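Local coordinates for protein activating signal cointegrator 1 complex subunit 2 (Homo sapiens, PDB 6YXQ) that binds polyubiquitin chains and the helicase subunit ASCC3, recruiting ASCC3 and ALKBH3 to sites of DNA alkylation damage and taking part in rescue of stalled ribosomes, at the interface of chains B and A. Numbering follows the deposited sequence. Chains: chain A, Activating signal cointegrator 1 complex subunit 2; chain B, Activating signal cointegrator 1 complex subunit 3.

Contact 1: the interface of chains B and A. Residues chain B 179-181, 183; chain A 106, 254, 314, 318, 322.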
ATOM      1  N   ASP B 179      -8.736 -10.489  -0.087  1.00 76.70           N
ATOM      2  CA  ASP B 179      -8.394 -11.740   0.577  1.00 80.14           C
ATOM      3  C   ASP B 179      -8.547 -12.903  -0.397  1.00 85.10           C
ATOM      4  O   ASP B 179      -8.906 -12.728  -1.566  1.00 94.71           O
ATOM      5  CB  ASP B 179      -9.269 -11.955   1.816  1.00 77.82           C
ATOM      6  CG  ASP B 179      -8.527 -12.645   2.945  1.00 82.85           C
ATOM      7  OD1 ASP B 179      -7.370 -13.061   2.737  1.00 85.18           O
ATOM      8  OD2 ASP B 179      -9.101 -12.770   4.046  1.00 94.92           O
ATOM      9  N   LEU B 180      -8.258 -14.103   0.099  1.00 74.83           N
ATOM     10  CA  LEU B 180      -8.503 -15.311  -0.671  1.00 71.20           C
ATOM     11  C   LEU B 180      -9.995 -15.597  -0.679  1.00 80.54           C
ATOM     12  O   LEU B 180     -10.652 -15.535   0.365  1.00 81.50           O
ATOM     13  CB  LEU B 180      -7.743 -16.500  -0.085  1.00 70.88           C
ATOM     14  CG  LEU B 180      -6.221 -16.511  -0.184  1.00 80.33           C
ATOM     15  CD1 LEU B 180      -5.654 -17.548   0.773  1.00 69.15           C
ATOM     16  CD2 LEU B 180      -5.782 -16.791  -1.604  1.00 82.88           C
ATOM     17  N   ASP B 181     -10.532 -15.883  -1.859  1.00 90.43           N
ATOM     18  CA  ASP B 181     -11.903 -16.350  -1.936  1.00 92.86           C
ATOM     19  C   ASP B 181     -12.004 -17.741  -1.332  1.00104.98           C
ATOM     20  O   ASP B 181     -11.077 -18.555  -1.415  1.00113.70           O
ATOM     21  CB  ASP B 181     -12.400 -16.353  -3.379  1.00 82.08           C
ATOM     22  CG  ASP B 181     -12.884 -14.988  -3.822  1.00 85.72           C
ATOM     23  OD1 ASP B 181     -12.918 -14.064  -2.984  1.00 92.23           O
ATOM     24  OD2 ASP B 181     -13.230 -14.831  -5.007  1.00 89.09           O
ATOM     25  N   PHE B 183     -12.836 -21.332  -1.079  1.00126.83           N
ATOM     26  CA  PHE B 183     -13.141 -22.568  -1.747  1.00122.00           C
ATOM     27  C   PHE B 183     -12.956 -23.651  -0.735  1.00138.48           C
ATOM     28  O   PHE B 183     -12.859 -23.422   0.460  1.00148.20           O
ATOM     29  CB  PHE B 183     -12.255 -22.807  -2.958  1.00108.08           C
ATOM     30  CG  PHE B 183     -12.311 -21.699  -3.907  1.00 99.50           C
ATOM     31  CD1 PHE B 183     -11.451 -20.637  -3.762  1.00 92.37           C
ATOM     32  CD2 PHE B 183     -13.208 -21.714  -4.953  1.00100.52           C
ATOM     33  CE1 PHE B 183     -11.484 -19.603  -4.629  1.00 93.38           C
ATOM     34  CE2 PHE B 183     -13.246 -20.679  -5.840  1.00 98.15           C
ATOM     35  CZ  PHE B 183     -12.378 -19.616  -5.678  1.00 96.76           C
TER
ATOM     36  N   PHE A 106      -4.262 -11.614   1.786  1.00 74.88           N
ATOM     37  CA  PHE A 106      -4.324 -13.000   1.346  1.00 79.14           C
ATOM     38  C   PHE A 106      -3.047 -13.768   1.646  1.00 74.22           C
ATOM     39  O   PHE A 106      -3.037 -14.992   1.494  1.00 76.73           O
ATOM     40  CB  PHE A 106      -4.656 -13.075  -0.151  1.00 78.13           C
ATOM     41  CG  PHE A 106      -3.658 -12.383  -1.041  1.00 79.03           C
ATOM     42  CD1 PHE A 106      -2.436 -12.969  -1.331  1.00 73.33           C
ATOM     43  CD2 PHE A 106      -3.956 -11.152  -1.605  1.00 70.10           C
ATOM     44  CE1 PHE A 106      -1.524 -12.338  -2.151  1.00 73.15           C
ATOM     45  CE2 PHE A 106      -3.053 -10.520  -2.428  1.00 63.00           C
ATOM     46  CZ  PHE A 106      -1.832 -11.113  -2.700  1.00 70.93           C
ATOM     47  N   CYS A 254      -0.633 -16.988  -7.086  1.00 65.19           N
ATOM     48  CA  CYS A 254      -1.765 -16.365  -6.403  1.00 71.88           C
ATOM     49  C   CYS A 254      -1.581 -14.857  -6.286  1.00 68.51           C
ATOM     50  O   CYS A 254      -2.510 -14.084  -6.563  1.00 61.36           O
ATOM     51  CB  CYS A 254      -1.943 -16.990  -5.019  1.00 70.24           C
ATOM     52  SG  CYS A 254      -3.282 -16.261  -4.055  1.00 80.36           S
ATOM     53  N   GLN A 314      -6.512 -23.928  -1.564  1.00 74.61           N
ATOM     54  CA  GLN A 314      -7.291 -22.692  -1.509  1.00 75.99           C
ATOM     55  C   GLN A 314      -6.707 -21.642  -2.441  1.00 71.67           C
ATOM     56  O   GLN A 314      -7.433 -21.003  -3.214  1.00 75.88           O
ATOM     57  CB  GLN A 314      -7.342 -22.160  -0.076  1.00 74.77           C
ATOM     58  CG  GLN A 314      -8.129 -23.034   0.877  1.00 83.23           C
ATOM     59  CD  GLN A 314      -9.610 -23.003   0.590  1.00 80.65           C
ATOM     60  OE1 GLN A 314     -10.199 -21.934   0.405  1.00 81.38           O
ATOM     61  NE2 GLN A 314     -10.223 -24.180   0.540  1.00 76.51           N
ATOM     62  N   HIS A 318      -8.389 -20.038  -5.812  1.00 66.33           N
ATOM     63  CA  HIS A 318      -8.477 -18.585  -5.899  1.00 58.89           C
ATOM     64  C   HIS A 318      -7.808 -18.065  -7.169  1.00 67.34           C
ATOM     65  O   HIS A 318      -8.348 -17.184  -7.850  1.00 75.23           O
ATOM     66  CB  HIS A 318      -7.855 -17.973  -4.645  1.00 52.00           C
ATOM     67  CG  HIS A 318      -7.695 -16.488  -4.700  1.00 57.43           C
ATOM     68  ND1 HIS A 318      -8.675 -15.617  -4.276  1.00 66.72           N
ATOM     69  CD2 HIS A 318      -6.657 -15.720  -5.108  1.00 63.42           C
ATOM     70  CE1 HIS A 318      -8.252 -14.375  -4.431  1.00 74.74           C
ATOM     71  NE2 HIS A 318      -7.031 -14.409  -4.935  1.00 68.06           N
ATOM     72  N   LYS A 322      -9.585 -16.005 -10.241  1.00 66.93           N
ATOM     73  CA  LYS A 322      -9.131 -14.672 -10.632  1.00 59.65           C
ATOM     74  C   LYS A 322      -8.688 -14.636 -12.090  1.00 67.96           C
ATOM     75  O   LYS A 322      -8.887 -13.628 -12.778  1.00 67.44           O
ATOM     76  CB  LYS A 322      -7.993 -14.211  -9.724  1.00 61.19           C
ATOM     77  CG  LYS A 322      -8.408 -13.938  -8.296  1.00 56.62           C
ATOM     78  CD  LYS A 322      -9.584 -12.993  -8.239  1.00 65.26           C
ATOM     79  CE  LYS A 322     -10.333 -13.129  -6.929  1.00 71.09           C
ATOM     80  NZ  LYS A 322     -11.614 -12.379  -6.960  1.00 79.39           N
TER
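From B:Asp179 to B:Phe183 the ASCC3 chain runs extended, without helix or strand, along the flank of ASCC2 helix 306-340, where its backbone N-H groups meet side chains one helical turn apart. The amide N of B:Asp181 gives a nearly straight hydrogen bond (173° at the hydrogen) to ND1 of A:His318, 3.1 Å away, although the donor lies 30° out of the imidazole plane. That ring is sandwiched: methyl CD2 of B:Leu180 sits over one face, 3.9 Å from the centroid, and CG of A:Lys322 covers the other. CD2 of B:Leu180 also reaches SG of A:Cys254 at 3.5 Å, while its CG leans on CB of A:Phe106. One turn before the histidine, OE1 of A:Gln314 accepts from N of B:Phe183 at 3.1 Å. NE2 of A:Gln314 is 2.7 Å from O of B:Phe183 but poorly directed, and OE1 also crowds that O, leaving the amide's placement doubtful at this resolution. Ring atom CE1 of B:Phe183 lies against the helix backbone, 3.4 Å from CA of A:His318. A:Lys322, bent at chi2 (-52°), brings NZ to 3.5 Å from OD2 of B:Asp181, a long salt bridge. The site secures an extended C-terminal segment of the ASCC3 N-terminal region to ASCC2.

Contact 2: the interface of chains B and A. Residues chain B 10-11, 14; chain A 104, 163, 166-167, 259.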
ATOM      1  N   LEU B  10       4.429 -10.152  -7.913  1.00 81.59           N
ATOM      2  CA  LEU B  10       4.469  -9.717  -9.304  1.00 74.88           C
ATOM      3  C   LEU B  10       5.126  -8.352  -9.436  1.00 78.78           C
ATOM      4  O   LEU B  10       5.977  -8.147 -10.305  1.00 88.56           O
ATOM      5  CB  LEU B  10       3.053  -9.685  -9.878  1.00 62.22           C
ATOM      6  CG  LEU B  10       2.901  -8.946 -11.205  1.00 61.04           C
ATOM      7  CD1 LEU B  10       3.641  -9.673 -12.310  1.00 67.43           C
ATOM      8  CD2 LEU B  10       1.436  -8.811 -11.541  1.00 61.59           C
ATOM      9  N   THR B  11       4.729  -7.398  -8.593  1.00 71.58           N
ATOM     10  CA  THR B  11       5.342  -6.077  -8.656  1.00 71.23           C
ATOM     11  C   THR B  11       6.800  -6.122  -8.223  1.00 81.73           C
ATOM     12  O   THR B  11       7.594  -5.259  -8.620  1.00 84.79           O
ATOM     13  CB  THR B  11       4.560  -5.094  -7.796  1.00 71.82           C
ATOM     14  OG1 THR B  11       4.460  -5.603  -6.459  1.00 75.58           O
ATOM     15  CG2 THR B  11       3.172  -4.909  -8.372  1.00 63.94           C
ATOM     16  N   LEU B  14       8.397  -7.107 -11.399  1.00 74.96           N
ATOM     17  CA  LEU B  14       8.326  -5.960 -12.297  1.00 68.43           C
ATOM     18  C   LEU B  14       9.389  -4.932 -11.951  1.00 76.46           C
ATOM     19  O   LEU B  14      10.034  -4.368 -12.843  1.00 97.42           O
ATOM     20  CB  LEU B  14       6.935  -5.328 -12.235  1.00 49.77           C
ATOM     21  CG  LEU B  14       5.921  -5.739 -13.304  1.00 59.42           C
ATOM     22  CD1 LEU B  14       5.919  -7.235 -13.506  1.00 59.18           C
ATOM     23  CD2 LEU B  14       4.530  -5.253 -12.945  1.00 55.06           C
TER
ATOM     24  N   ARG A 104       0.182  -8.382   2.222  1.00 75.80           N
ATOM     25  CA  ARG A 104      -1.182  -8.426   1.723  1.00 67.93           C
ATOM     26  C   ARG A 104      -2.018  -9.345   2.605  1.00 68.95           C
ATOM     27  O   ARG A 104      -1.506 -10.270   3.245  1.00 70.23           O
ATOM     28  CB  ARG A 104      -1.220  -8.913   0.269  1.00 60.03           C
ATOM     29  CG  ARG A 104      -0.711  -7.904  -0.757  1.00 55.77           C
ATOM     30  CD  ARG A 104       0.803  -7.956  -0.883  1.00 60.45           C
ATOM     31  NE  ARG A 104       1.302  -7.203  -2.028  1.00 73.30           N
ATOM     32  CZ  ARG A 104       2.048  -6.106  -1.938  1.00 81.37           C
ATOM     33  NH1 ARG A 104       2.392  -5.625  -0.754  1.00 86.24           N
ATOM     34  NH2 ARG A 104       2.455  -5.489  -3.037  1.00 91.36           N
ATOM     35  N   PRO A 163       4.268  -0.728 -11.383  1.00 72.27           N
ATOM     36  CA  PRO A 163       4.192  -1.577 -10.181  1.00 72.87           C
ATOM     37  C   PRO A 163       3.499  -0.910  -9.007  1.00 76.08           C
ATOM     38  O   PRO A 163       2.687  -1.553  -8.333  1.00 77.11           O
ATOM     39  CB  PRO A 163       5.665  -1.877  -9.872  1.00 65.28           C
ATOM     40  CG  PRO A 163       6.339  -1.805 -11.171  1.00 61.20           C
ATOM     41  CD  PRO A 163       5.628  -0.748 -11.959  1.00 67.60           C
ATOM     42  N   LEU A 166      -0.275  -1.097  -9.505  1.00 64.89           N
ATOM     43  CA  LEU A 166      -0.770  -2.440  -9.222  1.00 65.76           C
ATOM     44  C   LEU A 166      -0.810  -2.697  -7.721  1.00 60.98           C
ATOM     45  O   LEU A 166      -1.807  -3.214  -7.192  1.00 75.12           O
ATOM     46  CB  LEU A 166       0.109  -3.475  -9.927  1.00 62.47           C
ATOM     47  CG  LEU A 166      -0.305  -3.937 -11.328  1.00 71.35           C
ATOM     48  CD1 LEU A 166      -0.558  -2.762 -12.257  1.00 75.50           C
ATOM     49  CD2 LEU A 166       0.758  -4.846 -11.905  1.00 69.33           C
ATOM     50  N   ASP A 167       0.273  -2.345  -7.025  1.00 61.30           N
ATOM     51  CA  ASP A 167       0.303  -2.462  -5.573  1.00 60.29           C
ATOM     52  C   ASP A 167      -0.835  -1.671  -4.945  1.00 66.91           C
ATOM     53  O   ASP A 167      -1.539  -2.171  -4.063  1.00 68.03           O
ATOM     54  CB  ASP A 167       1.652  -1.982  -5.031  1.00 57.77           C
ATOM     55  CG  ASP A 167       2.784  -2.931  -5.361  1.00 70.22           C
ATOM     56  OD1 ASP A 167       2.554  -4.163  -5.335  1.00 77.89           O
ATOM     57  OD2 ASP A 167       3.904  -2.444  -5.637  1.00 64.02           O
ATOM     58  N   THR A 259      -3.154  -9.597  -8.007  1.00 62.81           N
ATOM     59  CA  THR A 259      -2.729  -8.236  -8.321  1.00 51.13           C
ATOM     60  C   THR A 259      -3.243  -7.794  -9.686  1.00 68.19           C
ATOM     61  O   THR A 259      -3.794  -6.693  -9.825  1.00 75.92           O
ATOM     62  CB  THR A 259      -1.208  -8.135  -8.270  1.00 55.60           C
ATOM     63  OG1 THR A 259      -0.740  -8.661  -7.025  1.00 74.03           O
ATOM     64  CG2 THR A 259      -0.779  -6.687  -8.395  1.00 57.38           C
TER
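B:Thr11 and A:Asp167 point at each other from opposite directions, one on ASCC3 helix 10-18 and the other on ASCC2 helix 162-172, in a helix-to-helix contact within the ASCC2 region that precedes the ubiquitin-binding CUE domain. Hydroxyl OG1 of B:Thr11 donates at 2.6 Å to carboxylate OD1 of A:Asp167, which accepts with its syn lone pair, on the side of its other oxygen. With chi1 at 55° the threonine hydroxyl stands between its own backbone N and carbonyl carbon, and this turns methyl CG2 of B:Thr11 down onto the ASCC2 helix, 3.7 Å from CB of A:Leu166 and also beside the backbone of A:Pro163. The same OD1 of A:Asp167 is also met by NH2 of A:Arg104 at 2.7 Å, beside the hydroxyl, with the oxygen in the guanidinium plane; this salt bridge within ASCC2 steadies the carboxylate and is likely to favour its charged form. Were A:Asp167 an alanine, the threonine hydroxyl would probably lose this acceptor and the guanidinium of A:Arg104 this counter-charge. Around this polar pair the leucines close in from the ASCC3 helix. B:Leu14 crosses A:Leu166 at about a right angle, CD2 to CD2 at 3.9 Å, and its CB rests on CG of the A:Pro163 ring at 3.7 Å. CD2 of B:Leu10 comes to 4.0 Å from CD2 of A:Leu166 on a slanting course, with A:Thr259 flanking it more loosely.

Contact 3: the interface of chains B and A. Residues chain B 8-11; chain A 104, 251-252, 255.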
ATOM      1  N   PRO B   8       7.335 -14.046  -3.057  1.00 81.35           N
ATOM      2  CA  PRO B   8       7.359 -13.750  -4.495  1.00 75.13           C
ATOM      3  C   PRO B   8       6.147 -12.924  -4.901  1.00 80.80           C
ATOM      4  O   PRO B   8       5.005 -13.370  -4.768  1.00 86.45           O
ATOM      5  CB  PRO B   8       7.337 -15.142  -5.136  1.00 70.90           C
ATOM      6  CG  PRO B   8       6.634 -15.993  -4.131  1.00 77.60           C
ATOM      7  CD  PRO B   8       7.049 -15.464  -2.786  1.00 88.87           C
ATOM      8  N   ARG B   9       6.400 -11.715  -5.402  1.00 81.41           N
ATOM      9  CA  ARG B   9       5.340 -10.788  -5.774  1.00 84.22           C
ATOM     10  C   ARG B   9       5.544 -10.281  -7.195  1.00 86.33           C
ATOM     11  O   ARG B   9       6.673 -10.009  -7.623  1.00 92.71           O
ATOM     12  CB  ARG B   9       5.263  -9.605  -4.797  1.00 72.77           C
ATOM     13  CG  ARG B   9       5.017 -10.026  -3.354  1.00 78.72           C
ATOM     14  CD  ARG B   9       4.382  -8.918  -2.533  1.00 80.55           C
ATOM     15  NE  ARG B   9       3.747  -9.434  -1.325  1.00 81.13           N
ATOM     16  CZ  ARG B   9       4.229  -9.273  -0.097  1.00 88.01           C
ATOM     17  NH1 ARG B   9       3.576  -9.776   0.942  1.00 92.91           N
ATOM     18  NH2 ARG B   9       5.360  -8.608   0.093  1.00 93.62           N
ATOM     19  N   LEU B  10       4.429 -10.152  -7.913  1.00 81.59           N
ATOM     20  CA  LEU B  10       4.469  -9.717  -9.304  1.00 74.88           C
ATOM     21  C   LEU B  10       5.126  -8.352  -9.436  1.00 78.78           C
ATOM     22  O   LEU B  10       5.977  -8.147 -10.305  1.00 88.56           O
ATOM     23  CB  LEU B  10       3.053  -9.685  -9.878  1.00 62.22           C
ATOM     24  CG  LEU B  10       2.901  -8.946 -11.205  1.00 61.04           C
ATOM     25  CD1 LEU B  10       3.641  -9.673 -12.310  1.00 67.43           C
ATOM     26  CD2 LEU B  10       1.436  -8.811 -11.541  1.00 61.59           C
ATOM     27  N   THR B  11       4.729  -7.398  -8.593  1.00 71.58           N
ATOM     28  CA  THR B  11       5.342  -6.077  -8.656  1.00 71.23           C
ATOM     29  C   THR B  11       6.800  -6.122  -8.223  1.00 81.73           C
ATOM     30  O   THR B  11       7.594  -5.259  -8.620  1.00 84.79           O
ATOM     31  CB  THR B  11       4.560  -5.094  -7.796  1.00 71.82           C
ATOM     32  OG1 THR B  11       4.460  -5.603  -6.459  1.00 75.58           O
ATOM     33  CG2 THR B  11       3.172  -4.909  -8.372  1.00 63.94           C
TER
ATOM     34  N   ARG A 104       0.182  -8.382   2.222  1.00 75.80           N
ATOM     35  CA  ARG A 104      -1.182  -8.426   1.723  1.00 67.93           C
ATOM     36  C   ARG A 104      -2.018  -9.345   2.605  1.00 68.95           C
ATOM     37  O   ARG A 104      -1.506 -10.270   3.245  1.00 70.23           O
ATOM     38  CB  ARG A 104      -1.220  -8.913   0.269  1.00 60.03           C
ATOM     39  CG  ARG A 104      -0.711  -7.904  -0.757  1.00 55.77           C
ATOM     40  CD  ARG A 104       0.803  -7.956  -0.883  1.00 60.45           C
ATOM     41  NE  ARG A 104       1.302  -7.203  -2.028  1.00 73.30           N
ATOM     42  CZ  ARG A 104       2.048  -6.106  -1.938  1.00 81.37           C
ATOM     43  NH1 ARG A 104       2.392  -5.625  -0.754  1.00 86.24           N
ATOM     44  NH2 ARG A 104       2.455  -5.489  -3.037  1.00 91.36           N
ATOM     45  N   LEU A 251       2.247 -19.600  -4.409  1.00 69.88           N
ATOM     46  CA  LEU A 251       2.154 -18.295  -3.756  1.00 76.80           C
ATOM     47  C   LEU A 251       2.412 -17.170  -4.749  1.00 71.44           C
ATOM     48  O   LEU A 251       1.685 -16.169  -4.775  1.00 86.73           O
ATOM     49  CB  LEU A 251       3.147 -18.215  -2.594  1.00 79.54           C
ATOM     50  CG  LEU A 251       2.811 -18.931  -1.283  1.00 72.03           C
ATOM     51  CD1 LEU A 251       4.004 -18.886  -0.349  1.00 67.13           C
ATOM     52  CD2 LEU A 251       1.588 -18.316  -0.624  1.00 83.76           C
ATOM     53  N   TYR A 252       3.448 -17.326  -5.571  1.00 66.76           N
ATOM     54  CA  TYR A 252       3.741 -16.376  -6.636  1.00 71.71           C
ATOM     55  C   TYR A 252       2.572 -16.262  -7.606  1.00 70.89           C
ATOM     56  O   TYR A 252       2.165 -15.157  -7.984  1.00 73.34           O
ATOM     57  CB  TYR A 252       5.011 -16.828  -7.358  1.00 80.89           C
ATOM     58  CG  TYR A 252       5.622 -15.833  -8.314  1.00 67.29           C
ATOM     59  CD1 TYR A 252       5.588 -14.467  -8.062  1.00 71.86           C
ATOM     60  CD2 TYR A 252       6.254 -16.269  -9.463  1.00 64.12           C
ATOM     61  CE1 TYR A 252       6.160 -13.564  -8.943  1.00 65.53           C
ATOM     62  CE2 TYR A 252       6.827 -15.378 -10.342  1.00 77.91           C
ATOM     63  CZ  TYR A 252       6.778 -14.031 -10.080  1.00 73.44           C
ATOM     64  OH  TYR A 252       7.355 -13.162 -10.971  1.00 82.16           O
ATOM     65  N   ASP A 255      -0.391 -14.420  -5.854  1.00 58.42           N
ATOM     66  CA  ASP A 255      -0.126 -12.986  -5.776  1.00 74.27           C
ATOM     67  C   ASP A 255      -0.281 -12.335  -7.139  1.00 72.02           C
ATOM     68  O   ASP A 255      -0.891 -11.264  -7.256  1.00 59.40           O
ATOM     69  CB  ASP A 255       1.276 -12.723  -5.221  1.00 82.97           C
ATOM     70  CG  ASP A 255       1.640 -11.231  -5.210  1.00 78.91           C
ATOM     71  OD1 ASP A 255       1.467 -10.586  -4.157  1.00 85.78           O
ATOM     72  OD2 ASP A 255       2.119 -10.709  -6.232  1.00 70.50           O
TER
HETATM   73  O   HOH W   1       2.717  -7.871  -7.042  1.00 56.72           O
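B:Arg9 lies across A:Asp255 at about a right angle and reaches A:Arg104 beyond it. Its CB passes OD2 of A:Asp255 at 3.6 Å. CG of B:Arg9 follows at 3.7 Å from the other oxygen, OD1 of A:Asp255. With the chain extended from CG onward (chi2 -156°), CD rests over the guanidinium face of A:Arg104, 3.7 Å from its CZ. NE of B:Arg9 forms a long salt bridge to OD1 of A:Asp255 at 3.8 Å, the oxygen lying at the guanidinium's edge, and is 3.4 Å from NE of A:Arg104. CZ and NH1 pass over CD of A:Arg104, whose NH1 lies over the B:Arg9 face toward the rim; the stacked planes are 25° apart. The carboxylate of A:Asp255, close to both groups, probably supplies charge they share. Upstream, CB of B:Pro8 packs against CD1 of A:Tyr252 at 3.5 Å. OD2 of A:Asp255 receives the first N-H of helix 10-18, from B:Leu10 at 2.9 Å, on its anti side and 30° out of plane, as a helix N-cap would; the helix end may favour the charged carboxylate. A water is held 3.0 Å from OD2 of A:Asp255, and this water also meets the backbone N and OG1 of B:Thr11.

Contact 2 and contact 3 are neighbours, their C-alpha centres about 7 Å apart, and share B:Leu10, B:Thr11 and A:Arg104: the start of ASCC3 helix 10-18 is gripped on two sides. The C-alpha centre of contact 1 lies about 13 Å from that of contact 3 and about 16 Å from that of contact 2, and contact 1 uses a segment from the other end of the ASCC3 construct. ASCC2 helix 243-266 supplies residues to all three, and the stretch around A:Arg104 and A:Phe106 also spans them. Both ends of the ASCC3 N-terminal region thus converge on one ASCC2 surface, consistent with that region being required for binding.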